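Local coordinates for protein 2-dehydropantoate 2-reductase (Porphyromonas gingivalis, PDB 2QYT) that probably catalyses the NADPH-dependent reduction of ketopantoate (2-dehydropantoate) to pantoate, the second step of the route from 3-methyl-2-oxobutanoate to pantoate in pantothenate biosynthesis, at residues A[235-240]-A[288-293]; A[209-214]-A[228-233]; A[25-30]-A[178-183]. All blocks are in the same frame, centred on the assembly; numbering follows the deposited sequence.

Interaction 1. Residues A[235-240]-A[288-293]; sequences EEVAEL and GYVVRE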
ATOM      1  N   GLU A 235      19.478  -6.687 -10.631  1.00 11.51           N
ATOM      2  CA  GLU A 235      20.694  -5.870 -10.545  1.00 11.87           C
ATOM      3  C   GLU A 235      20.430  -4.433 -10.980  1.00 11.89           C
ATOM      4  O   GLU A 235      20.993  -3.494 -10.405  1.00 11.39           O
ATOM      5  CB  GLU A 235      21.822  -6.458 -11.399  1.00 11.72           C
ATOM      6  CG  GLU A 235      22.498  -7.707 -10.824  1.00 12.10           C
ATOM      7  CD  GLU A 235      23.675  -8.187 -11.679  1.00 13.22           C
ATOM      8  OE1 GLU A 235      24.472  -9.019 -11.167  1.00 17.10           O
ATOM      9  OE2 GLU A 235      23.813  -7.751 -12.859  1.00 13.05           O
ATOM     10  N   GLU A 236      19.570  -4.280 -11.986  1.00 11.66           N
ATOM     11  CA  GLU A 236      19.227  -2.979 -12.539  1.00 11.65           C
ATOM     12  C   GLU A 236      18.435  -2.098 -11.548  1.00 12.63           C
ATOM     13  O   GLU A 236      18.859  -0.971 -11.246  1.00 12.04           O
ATOM     14  CB  GLU A 236      18.478  -3.144 -13.864  1.00 10.90           C
ATOM     15  CG  GLU A 236      19.401  -3.244 -15.060  1.00  9.81           C
ATOM     16  CD  GLU A 236      18.672  -3.484 -16.366  1.00  8.66           C
ATOM     17  OE1 GLU A 236      17.432  -3.299 -16.407  1.00  6.49           O
ATOM     18  OE2 GLU A 236      19.351  -3.864 -17.358  1.00  8.73           O
ATOM     19  N   VAL A 237      17.306  -2.623 -11.062  1.00 13.78           N
ATOM     20  CA  VAL A 237      16.489  -1.962 -10.049  1.00 15.67           C
ATOM     21  C   VAL A 237      17.323  -1.673  -8.797  1.00 16.71           C
ATOM     22  O   VAL A 237      17.177  -0.611  -8.184  1.00 17.35           O
ATOM     23  CB  VAL A 237      15.143  -2.763  -9.730  1.00 15.50           C
ATOM     24  CG1 VAL A 237      15.356  -3.935  -8.764  1.00 15.20           C
ATOM     25  CG2 VAL A 237      14.026  -1.803  -9.210  1.00 17.15           C
ATOM     26  N   ALA A 238      18.212  -2.601  -8.442  1.00 17.96           N
ATOM     27  CA  ALA A 238      19.077  -2.444  -7.269  1.00 19.33           C
ATOM     28  C   ALA A 238      20.100  -1.343  -7.481  1.00 20.61           C
ATOM     29  O   ALA A 238      20.310  -0.521  -6.577  1.00 20.99           O
ATOM     30  CB  ALA A 238      19.757  -3.741  -6.897  1.00 18.85           C
ATOM     31  N   GLU A 239      20.704  -1.316  -8.675  1.00 21.66           N
ATOM     32  CA  GLU A 239      21.608  -0.241  -9.096  1.00 23.17           C
ATOM     33  C   GLU A 239      20.905   1.120  -9.088  1.00 23.93           C
ATOM     34  O   GLU A 239      21.486   2.107  -8.631  1.00 23.68           O
ATOM     35  CB  GLU A 239      22.184  -0.525 -10.492  1.00 23.10           C
ATOM     36  CG  GLU A 239      23.374   0.349 -10.899  1.00 23.60           C
ATOM     37  CD  GLU A 239      23.903   0.036 -12.298  1.00 23.87           C
ATOM     38  OE1 GLU A 239      23.324  -0.832 -13.005  1.00 23.74           O
ATOM     39  OE2 GLU A 239      24.907   0.673 -12.693  1.00 25.40           O
ATOM     40  N   LEU A 240      19.669   1.159  -9.602  1.00 25.38           N
ATOM     41  CA  LEU A 240      18.858   2.388  -9.620  1.00 26.80           C
ATOM     42  C   LEU A 240      18.735   2.967  -8.215  1.00 27.75           C
ATOM     43  O   LEU A 240      19.058   4.135  -7.978  1.00 27.70           O
ATOM     44  CB  LEU A 240      17.450   2.141 -10.196  1.00 26.73           C
ATOM     45  CG  LEU A 240      16.452   3.327 -10.191  1.00 25.86           C
ATOM     46  CD1 LEU A 240      15.446   3.188 -11.295  1.00 25.91           C
ATOM     47  CD2 LEU A 240      15.711   3.529  -8.881  1.00 25.11           C
ATOM     48  N   GLY A 288       7.710   1.833 -16.048  1.00 15.32           N
ATOM     49  CA  GLY A 288       7.989   3.176 -16.546  1.00 13.04           C
ATOM     50  C   GLY A 288       8.803   4.024 -15.593  1.00 11.74           C
ATOM     51  O   GLY A 288       9.726   4.728 -16.010  1.00 11.22           O
ATOM     52  N   TYR A 289       8.465   3.934 -14.307  1.00 10.90           N
ATOM     53  CA  TYR A 289       9.130   4.701 -13.256  1.00 10.02           C
ATOM     54  C   TYR A 289      10.632   4.473 -13.285  1.00  9.18           C
ATOM     55  O   TYR A 289      11.410   5.445 -13.349  1.00  8.19           O
ATOM     56  CB  TYR A 289       8.580   4.330 -11.868  1.00 10.18           C
ATOM     57  CG  TYR A 289       9.393   4.938 -10.751  1.00 10.36           C
ATOM     58  CD1 TYR A 289       9.247   6.292 -10.409  1.00  9.27           C
ATOM     59  CD2 TYR A 289      10.347   4.183 -10.073  1.00 10.38           C
ATOM     60  CE1 TYR A 289      10.019   6.867  -9.398  1.00  9.76           C
ATOM     61  CE2 TYR A 289      11.129   4.746  -9.064  1.00 11.11           C
ATOM     62  CZ  TYR A 289      10.957   6.086  -8.725  1.00 10.80           C
ATOM     63  OH  TYR A 289      11.730   6.627  -7.718  1.00 11.28           O
ATOM     64  N   VAL A 290      10.996   3.176 -13.236  1.00  8.50           N
ATOM     65  CA  VAL A 290      12.368   2.660 -13.257  1.00  8.11           C
ATOM     66  C   VAL A 290      13.189   3.214 -14.433  1.00  7.97           C
ATOM     67  O   VAL A 290      14.245   3.829 -14.221  1.00  8.78           O
ATOM     68  CB  VAL A 290      12.385   1.083 -13.267  1.00  8.46           C
ATOM     69  CG1 VAL A 290      13.767   0.556 -12.919  1.00  8.28           C
ATOM     70  CG2 VAL A 290      11.373   0.523 -12.288  1.00  8.62           C
ATOM     71  N   VAL A 291      12.688   3.050 -15.662  1.00  7.19           N
ATOM     72  CA  VAL A 291      13.335   3.615 -16.852  1.00  7.01           C
ATOM     73  C   VAL A 291      13.643   5.125 -16.708  1.00  7.20           C
ATOM     74  O   VAL A 291      14.752   5.602 -17.010  1.00  6.71           O
ATOM     75  CB  VAL A 291      12.465   3.363 -18.132  1.00  7.12           C
ATOM     76  CG1 VAL A 291      12.978   4.173 -19.337  1.00  6.09           C
ATOM     77  CG2 VAL A 291      12.402   1.861 -18.464  1.00  6.52           C
ATOM     78  N   ARG A 292      12.654   5.879 -16.243  1.00  7.35           N
ATOM     79  CA  ARG A 292      12.808   7.307 -16.177  1.00  7.04           C
ATOM     80  C   ARG A 292      13.682   7.787 -15.033  1.00  6.75           C
ATOM     81  O   ARG A 292      14.446   8.744 -15.192  1.00  7.31           O
ATOM     82  CB  ARG A 292      11.452   7.979 -16.186  1.00  7.54           C
ATOM     83  CG  ARG A 292      10.900   8.106 -17.596  1.00  8.90           C
ATOM     84  CD  ARG A 292       9.615   8.907 -17.618  1.00 10.99           C
ATOM     85  NE  ARG A 292       8.543   8.094 -18.186  1.00 13.28           N
ATOM     86  CZ  ARG A 292       7.783   7.245 -17.483  1.00 13.37           C
ATOM     87  NH1 ARG A 292       7.934   7.093 -16.160  1.00 14.62           N
ATOM     88  NH2 ARG A 292       6.856   6.553 -18.112  1.00 13.05           N
ATOM     89  N   GLU A 293      13.584   7.128 -13.888  1.00  6.64           N
ATOM     90  CA  GLU A 293      14.452   7.448 -12.761  1.00  7.13           C
ATOM     91  C   GLU A 293      15.950   7.267 -13.090  1.00  8.14           C
ATOM     92  O   GLU A 293      16.765   8.162 -12.793  1.00  8.50           O
ATOM     93  CB  GLU A 293      14.020   6.671 -11.516  1.00  7.01           C
ATOM     94  CG  GLU A 293      14.306   7.353 -10.197  1.00  6.89           C
ATOM     95  CD  GLU A 293      13.803   8.771 -10.178  1.00  8.09           C
ATOM     96  OE1 GLU A 293      12.677   9.020 -10.675  1.00  8.75           O
ATOM     97  OE2 GLU A 293      14.562   9.650  -9.704  1.00  8.84           O
TER
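V237 and L240, one helical turn apart, carry the first helix's share of a buried helix-helix contact in the all-helical C-terminal domain of ketopantoate reductase, meeting V290 and E293 of the other helix. The axes of the two short segments run 10.5 Å apart at closest approach and make an angle of 55°.

Earlier on the first segment, E236 turns its carboxylate to the start of helix 302-309, where OE1 and OE2 accept the backbone amides of Y304 and M303; an acid suits this place because it gathers amide hydrogens at a helix N terminus. V237 follows and makes the looser part of the contact: its CG2 lies 4.4 Å from CG1 of V290. A compact apolar residue suited to a buried position, V237 also touches M203 and V207 of helix 194-215, while V290 reaches F202 and S206 of that same helix; both valines touch Y304 of helix 302-309, so four helices meet around this pair.

L240 does most of the work. With CG anti to the backbone N (chi1 176°), its CD1 is carried over to the second helix and lies 3.5 Å from CG1 of V290. E293 contributes its aliphatic base here, CB standing 3.8 Å from L240 CD1, while the carboxylate bends off at chi2 (51°) and makes a weak, long ion pair with K244. L240 CD1 also abuts the backbone, 3.2 Å from the carbonyl O of V290.

Interaction 2. Residues A[209-214]-A[228-233]; sequences ATATAY and PELLSL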
ATOM      1  N   ALA A 209       6.410  -8.069 -11.902  1.00 16.97           N
ATOM      2  CA  ALA A 209       5.419  -7.549 -12.846  1.00 17.30           C
ATOM      3  C   ALA A 209       6.018  -7.406 -14.242  1.00 17.46           C
ATOM      4  O   ALA A 209       5.483  -7.959 -15.198  1.00 17.63           O
ATOM      5  CB  ALA A 209       4.811  -6.232 -12.360  1.00 17.28           C
ATOM      6  N   THR A 210       7.140  -6.705 -14.373  1.00 17.63           N
ATOM      7  CA  THR A 210       7.694  -6.516 -15.720  1.00 17.59           C
ATOM      8  C   THR A 210       8.099  -7.839 -16.400  1.00 17.26           C
ATOM      9  O   THR A 210       7.750  -8.061 -17.551  1.00 17.42           O
ATOM     10  CB  THR A 210       8.767  -5.362 -15.859  1.00 17.64           C
ATOM     11  OG1 THR A 210       9.878  -5.801 -16.665  1.00 17.88           O
ATOM     12  CG2 THR A 210       9.264  -4.871 -14.529  1.00 16.99           C
ATOM     13  N   ALA A 211       8.787  -8.710 -15.663  1.00 16.93           N
ATOM     14  CA  ALA A 211       9.251 -10.010 -16.178  1.00 16.27           C
ATOM     15  C   ALA A 211       8.133 -10.955 -16.624  1.00 16.16           C
ATOM     16  O   ALA A 211       8.217 -11.517 -17.718  1.00 16.16           O
ATOM     17  CB  ALA A 211      10.186 -10.702 -15.174  1.00 15.85           C
ATOM     18  N   THR A 212       7.100 -11.139 -15.787  1.00 16.22           N
ATOM     19  CA  THR A 212       5.939 -11.977 -16.168  1.00 15.85           C
ATOM     20  C   THR A 212       5.069 -11.326 -17.249  1.00 15.77           C
ATOM     21  O   THR A 212       4.330 -12.017 -17.933  1.00 15.33           O
ATOM     22  CB  THR A 212       5.029 -12.425 -14.965  1.00 15.74           C
ATOM     23  OG1 THR A 212       4.232 -11.333 -14.490  1.00 15.26           O
ATOM     24  CG2 THR A 212       5.839 -13.037 -13.838  1.00 15.51           C
ATOM     25  N   ALA A 213       5.154 -10.004 -17.388  1.00 15.94           N
ATOM     26  CA  ALA A 213       4.378  -9.281 -18.396  1.00 16.46           C
ATOM     27  C   ALA A 213       5.047  -9.291 -19.772  1.00 16.95           C
ATOM     28  O   ALA A 213       4.369  -9.385 -20.800  1.00 16.92           O
ATOM     29  CB  ALA A 213       4.091  -7.853 -17.941  1.00 16.38           C
ATOM     30  N   TYR A 214       6.371  -9.183 -19.796  1.00 17.29           N
ATOM     31  CA  TYR A 214       7.108  -9.290 -21.043  1.00 17.76           C
ATOM     32  C   TYR A 214       7.164 -10.748 -21.497  1.00 18.03           C
ATOM     33  O   TYR A 214       6.871 -11.046 -22.659  1.00 18.60           O
ATOM     34  CB  TYR A 214       8.503  -8.671 -20.897  1.00 18.10           C
ATOM     35  CG  TYR A 214       9.516  -8.973 -22.008  1.00 18.21           C
ATOM     36  CD1 TYR A 214      10.068 -10.249 -22.152  1.00 18.34           C
ATOM     37  CD2 TYR A 214       9.958  -7.969 -22.874  1.00 18.32           C
ATOM     38  CE1 TYR A 214      11.004 -10.531 -23.148  1.00 18.48           C
ATOM     39  CE2 TYR A 214      10.899  -8.242 -23.876  1.00 18.50           C
ATOM     40  CZ  TYR A 214      11.414  -9.530 -24.001  1.00 18.39           C
ATOM     41  OH  TYR A 214      12.339  -9.833 -24.973  1.00 19.11           O
ATOM     42  N   PRO A 228      19.085 -15.612 -16.113  1.00  6.46           N
ATOM     43  CA  PRO A 228      19.908 -14.458 -16.484  1.00  6.18           C
ATOM     44  C   PRO A 228      19.136 -13.145 -16.598  1.00  6.59           C
ATOM     45  O   PRO A 228      19.560 -12.156 -16.016  1.00  6.14           O
ATOM     46  CB  PRO A 228      20.509 -14.876 -17.827  1.00  6.68           C
ATOM     47  CG  PRO A 228      20.668 -16.371 -17.678  1.00  5.46           C
ATOM     48  CD  PRO A 228      19.421 -16.800 -16.938  1.00  6.04           C
ATOM     49  N   GLU A 229      18.015 -13.157 -17.314  1.00  6.64           N
ATOM     50  CA  GLU A 229      17.213 -11.979 -17.533  1.00  7.05           C
ATOM     51  C   GLU A 229      16.656 -11.494 -16.196  1.00  7.35           C
ATOM     52  O   GLU A 229      16.742 -10.313 -15.888  1.00  6.27           O
ATOM     53  CB  GLU A 229      16.063 -12.252 -18.512  1.00  7.22           C
ATOM     54  CG  GLU A 229      16.500 -12.418 -19.953  1.00  8.70           C
ATOM     55  CD  GLU A 229      16.779 -13.868 -20.326  1.00 10.26           C
ATOM     56  OE1 GLU A 229      17.493 -14.566 -19.568  1.00  9.55           O
ATOM     57  OE2 GLU A 229      16.278 -14.312 -21.385  1.00 12.71           O
ATOM     58  N   LEU A 230      16.138 -12.435 -15.406  1.00  7.27           N
ATOM     59  CA  LEU A 230      15.564 -12.122 -14.115  1.00  7.63           C
ATOM     60  C   LEU A 230      16.597 -11.407 -13.251  1.00  7.30           C
ATOM     61  O   LEU A 230      16.327 -10.335 -12.729  1.00  7.32           O
ATOM     62  CB  LEU A 230      14.986 -13.372 -13.447  1.00  6.76           C
ATOM     63  CG  LEU A 230      14.000 -13.273 -12.277  1.00  7.93           C
ATOM     64  CD1 LEU A 230      12.928 -12.189 -12.397  1.00  5.14           C
ATOM     65  CD2 LEU A 230      13.338 -14.620 -12.147  1.00  8.34           C
ATOM     66  N   LEU A 231      17.791 -11.976 -13.180  1.00  6.91           N
ATOM     67  CA  LEU A 231      18.922 -11.390 -12.459  1.00  6.89           C
ATOM     68  C   LEU A 231      19.370 -10.031 -13.004  1.00  6.47           C
ATOM     69  O   LEU A 231      19.763  -9.149 -12.236  1.00  6.81           O
ATOM     70  CB  LEU A 231      20.096 -12.356 -12.460  1.00  6.16           C
ATOM     71  CG  LEU A 231      21.412 -11.944 -11.806  1.00  6.92           C
ATOM     72  CD1 LEU A 231      21.208 -11.689 -10.322  1.00  6.97           C
ATOM     73  CD2 LEU A 231      22.464 -13.042 -12.030  1.00  7.15           C
ATOM     74  N   SER A 232      19.345  -9.878 -14.319  1.00  5.77           N
ATOM     75  CA  SER A 232      19.580  -8.581 -14.924  1.00  6.25           C
ATOM     76  C   SER A 232      18.610  -7.511 -14.410  1.00  6.39           C
ATOM     77  O   SER A 232      19.021  -6.392 -14.200  1.00  6.26           O
ATOM     78  CB  SER A 232      19.496  -8.663 -16.437  1.00  5.65           C
ATOM     79  OG  SER A 232      20.568  -9.447 -16.888  1.00  6.53           O
ATOM     80  N   LEU A 233      17.341  -7.867 -14.243  1.00  7.29           N
ATOM     81  CA  LEU A 233      16.313  -6.960 -13.713  1.00  9.24           C
ATOM     82  C   LEU A 233      16.577  -6.620 -12.231  1.00  9.93           C
ATOM     83  O   LEU A 233      16.456  -5.462 -11.801  1.00 10.64           O
ATOM     84  CB  LEU A 233      14.916  -7.589 -13.884  1.00  8.78           C
ATOM     85  CG  LEU A 233      13.900  -7.081 -14.915  1.00  9.85           C
ATOM     86  CD1 LEU A 233      14.492  -6.542 -16.219  1.00  6.35           C
ATOM     87  CD2 LEU A 233      12.843  -8.114 -15.199  1.00  8.91           C
TER
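L233 meets A211 and T210 across the contact, and its side chain can be followed outward from the backbone. CB leaves the helix toward segment 209-214 and places CG between the two helices. There the chain forks, and CD2 is the branch that makes the contact: it lies 3.7 Å from CB of A211 and 4.0 Å from OG1 of T210. Both chi1 (-108°) and chi2 lie away from the staggered values, so this leucine is probably not in a relaxed conformation. L233 also touches M303 and V207, so a long apolar side chain fits a place where several helices converge.

The two segments run roughly antiparallel, at 145°, on helices 194-215 and 227-244, within the helical C-terminal domain that ketopantoate reductases share with the 6-phosphogluconate dehydrogenase clan. A211 is the small residue at their nearest backbone approach, its CA 7.0 Å from that of L230, and its short methyl lets two leucines come in over it. The second, L230, has CG anti to the backbone N (chi1 -163°) and brings CD1 to 4.2 Å from A211 CB, while also packing on I222 and L223 of helix 219-225.

T210 is the polar exception. Its OG1 is buried against L233 CD2 without a hydrogen-bonding partner in the model, although the side chain touches Y304 and M307 of helix 302-309.

Interaction 3. Residues A[25-30]-A[178-183]; sequences AMLALR and AELLTA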
ATOM      1  N   ALA A  25     -12.084  -3.035   7.752  1.00 17.56           N
ATOM      2  CA  ALA A  25     -12.928  -3.998   8.453  1.00 16.68           C
ATOM      3  C   ALA A  25     -12.349  -4.369   9.828  1.00 17.37           C
ATOM      4  O   ALA A  25     -13.073  -4.423  10.817  1.00 19.87           O
ATOM      5  CB  ALA A  25     -13.134  -5.259   7.584  1.00 17.22           C
HETATM    6  N   MSE A  26     -11.053  -4.663   9.900  1.00 17.08           N
HETATM    7  CA  MSE A  26     -10.436  -5.037  11.170  1.00 14.92           C
HETATM    8  C   MSE A  26     -10.529  -3.883  12.149  1.00 15.23           C
HETATM    9  O   MSE A  26     -10.842  -4.093  13.343  1.00 14.20           O
HETATM   10  CB  MSE A  26      -8.983  -5.442  10.970  1.00 15.55           C
HETATM   11  CG  MSE A  26      -8.804  -6.702  10.083  1.00 16.53           C
HETATM   12 SE   MSE A  26      -9.551  -8.323  10.955  0.75 21.33          SE
HETATM   13  CE  MSE A  26      -8.053  -8.661  12.170  1.00 16.83           C
ATOM     14  N   LEU A  27     -10.249  -2.675  11.671  1.00 14.67           N
ATOM     15  CA  LEU A  27     -10.408  -1.494  12.551  1.00 15.72           C
ATOM     16  C   LEU A  27     -11.838  -1.323  13.031  1.00 16.06           C
ATOM     17  O   LEU A  27     -12.056  -1.060  14.231  1.00 17.25           O
ATOM     18  CB  LEU A  27      -9.914  -0.196  11.866  1.00 15.78           C
ATOM     19  CG  LEU A  27      -8.371  -0.234  11.642  1.00 17.51           C
ATOM     20  CD1 LEU A  27      -7.947   0.890  10.620  1.00 12.66           C
ATOM     21  CD2 LEU A  27      -7.693  -0.095  13.012  1.00 14.29           C
ATOM     22  N   ALA A  28     -12.818  -1.425  12.125  1.00 16.30           N
ATOM     23  CA  ALA A  28     -14.240  -1.307  12.537  1.00 16.62           C
ATOM     24  C   ALA A  28     -14.683  -2.348  13.559  1.00 17.10           C
ATOM     25  O   ALA A  28     -15.518  -2.072  14.401  1.00 18.12           O
ATOM     26  CB  ALA A  28     -15.141  -1.391  11.304  1.00 17.82           C
ATOM     27  N   LEU A  29     -14.143  -3.567  13.477  1.00 18.39           N
ATOM     28  CA  LEU A  29     -14.452  -4.603  14.482  1.00 18.10           C
ATOM     29  C   LEU A  29     -14.022  -4.185  15.862  1.00 17.28           C
ATOM     30  O   LEU A  29     -14.733  -4.391  16.828  1.00 16.99           O
ATOM     31  CB  LEU A  29     -13.767  -5.937  14.147  1.00 18.30           C
ATOM     32  CG  LEU A  29     -14.300  -6.721  12.942  1.00 17.70           C
ATOM     33  CD1 LEU A  29     -13.548  -8.017  12.826  1.00 21.03           C
ATOM     34  CD2 LEU A  29     -15.774  -6.979  13.134  1.00 18.26           C
ATOM     35  N   ARG A  30     -12.817  -3.659  15.945  1.00 16.70           N
ATOM     36  CA  ARG A  30     -12.264  -3.162  17.174  1.00 17.90           C
ATOM     37  C   ARG A  30     -13.026  -1.946  17.691  1.00 17.87           C
ATOM     38  O   ARG A  30     -13.262  -1.791  18.896  1.00 19.00           O
ATOM     39  CB  ARG A  30     -10.786  -2.831  16.909  1.00 18.57           C
ATOM     40  CG  ARG A  30     -10.101  -2.051  18.021  1.00 19.77           C
ATOM     41  CD  ARG A  30      -9.804  -2.976  19.155  1.00 22.38           C
ATOM     42  NE  ARG A  30      -9.112  -2.292  20.238  1.00 26.35           N
ATOM     43  CZ  ARG A  30      -8.921  -2.813  21.440  1.00 28.09           C
ATOM     44  NH1 ARG A  30      -9.351  -4.043  21.738  1.00 29.77           N
ATOM     45  NH2 ARG A  30      -8.275  -2.104  22.336  1.00 31.80           N
ATOM     46  N   ALA A 178       0.569   2.468  16.034  1.00 17.22           N
ATOM     47  CA  ALA A 178       1.092   1.097  16.058  1.00 17.39           C
ATOM     48  C   ALA A 178       0.337   0.251  17.090  1.00 17.25           C
ATOM     49  O   ALA A 178      -0.136  -0.805  16.767  1.00 16.40           O
ATOM     50  CB  ALA A 178       2.579   1.112  16.341  1.00 16.45           C
ATOM     51  N   GLU A 179       0.213   0.745  18.322  1.00 18.37           N
ATOM     52  CA  GLU A 179      -0.602   0.114  19.373  1.00 19.53           C
ATOM     53  C   GLU A 179      -2.035  -0.111  18.971  1.00 19.74           C
ATOM     54  O   GLU A 179      -2.648  -1.135  19.274  1.00 20.53           O
ATOM     55  CB  GLU A 179      -0.608   1.017  20.616  1.00 21.25           C
ATOM     56  CG  GLU A 179       0.717   1.105  21.337  1.00 23.67           C
ATOM     57  CD  GLU A 179       0.555   1.629  22.765  1.00 29.01           C
ATOM     58  OE1 GLU A 179       1.126   1.031  23.693  1.00 30.09           O
ATOM     59  OE2 GLU A 179      -0.168   2.634  22.972  1.00 34.14           O
ATOM     60  N   LEU A 180      -2.584   0.878  18.295  1.00 19.86           N
ATOM     61  CA  LEU A 180      -3.943   0.817  17.857  1.00 21.01           C
ATOM     62  C   LEU A 180      -4.172  -0.225  16.717  1.00 20.76           C
ATOM     63  O   LEU A 180      -5.157  -0.969  16.705  1.00 19.90           O
ATOM     64  CB  LEU A 180      -4.335   2.213  17.420  1.00 21.38           C
ATOM     65  CG  LEU A 180      -5.767   2.483  17.046  1.00 23.24           C
ATOM     66  CD1 LEU A 180      -5.988   3.971  17.212  1.00 25.43           C
ATOM     67  CD2 LEU A 180      -5.864   2.058  15.588  1.00 25.56           C
ATOM     68  N   LEU A 181      -3.257  -0.260  15.755  1.00 20.27           N
ATOM     69  CA  LEU A 181      -3.292  -1.287  14.711  1.00 19.70           C
ATOM     70  C   LEU A 181      -3.135  -2.711  15.285  1.00 20.09           C
ATOM     71  O   LEU A 181      -3.822  -3.642  14.876  1.00 20.87           O
ATOM     72  CB  LEU A 181      -2.185  -1.012  13.684  1.00 19.01           C
ATOM     73  CG  LEU A 181      -2.329   0.208  12.772  1.00 19.04           C
ATOM     74  CD1 LEU A 181      -1.025   0.484  12.034  1.00 16.12           C
ATOM     75  CD2 LEU A 181      -3.549   0.118  11.818  1.00 17.62           C
ATOM     76  N   THR A 182      -2.243  -2.884  16.239  1.00 19.72           N
ATOM     77  CA  THR A 182      -2.012  -4.242  16.731  1.00 20.50           C
ATOM     78  C   THR A 182      -3.147  -4.693  17.712  1.00 20.21           C
ATOM     79  O   THR A 182      -3.479  -5.882  17.781  1.00 20.09           O
ATOM     80  CB  THR A 182      -0.577  -4.427  17.312  1.00 19.39           C
ATOM     81  OG1 THR A 182      -0.598  -4.242  18.710  1.00 22.59           O
ATOM     82  CG2 THR A 182       0.406  -3.429  16.758  1.00 19.50           C
ATOM     83  N   ALA A 183      -3.716  -3.745  18.461  1.00 19.29           N
ATOM     84  CA  ALA A 183      -4.967  -3.991  19.216  1.00 19.67           C
ATOM     85  C   ALA A 183      -6.159  -4.430  18.333  1.00 19.16           C
ATOM     86  O   ALA A 183      -7.070  -5.101  18.779  1.00 19.97           O
ATOM     87  CB  ALA A 183      -5.322  -2.774  20.075  1.00 20.26           C
TER
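The two helical segments cross almost perpendicularly, at 87°, with their axes 9.9 Å apart at closest approach. The backbones come nearest at L27 and L181, whose CA atoms are 7.4 Å apart, and at R30 and A183. Such a crossing brings only a few residues of each helix together.

L27 and R30, one turn apart, supply the first helix's side of the contact. At the buried end, L27 sends CD2 to 3.8 Å from CD2 of L180, and the two leucine side chains meet at about a right angle; CD2 of L181 is a looser neighbour of the same methyl at 4.3 Å. Leucine suits these places because its forked end can reach the other helix and still pack against the sheets: L27 also touches V40, L180 touches L38, and L181 rests on F161 and F163.

At the outer end R30 packs through its aliphatic chain and flat guanidinium, with no hydrogen bond across to the other segment. It starts with CG anti to the backbone N, then bends at chi2 (76°), which lays CD 3.5 Å from the carbonyl O of A183. The methyl of A183 sits over one guanidinium face, toward its rim, with CB 3.8 Å from NH2; a small residue permits this approach. A glycine-rich sequence, G15, G17 and G20, runs from the turn after strand 9-14 into the start of helix 18-33, consistent with the dinucleotide-binding beta-alpha-beta unit of a Rossmann fold, against which helix 172-183 packs here.

How the interactions relate
From the N terminus, interaction 3 comes first: it closes a loop of 147 residues, including most strands of the N-terminal domain, by joining the first Rossmann-type helix, 18-33, to helix 172-183. The chain then enters the helical C-terminal domain, where interaction 2 closes a short loop of 13 residues, tying helix 227-244 to helix 194-215. Interaction 1 opens directly afterwards on the same helix 227-244 and ties it to helix 288-296. The three loops follow in series, neither nesting nor crossing. Interactions 1 and 2 have centres about 12 Å apart, whereas interaction 3 lies on the opposite side of the chain's centre, its centre about 36 Å from that of interaction 1.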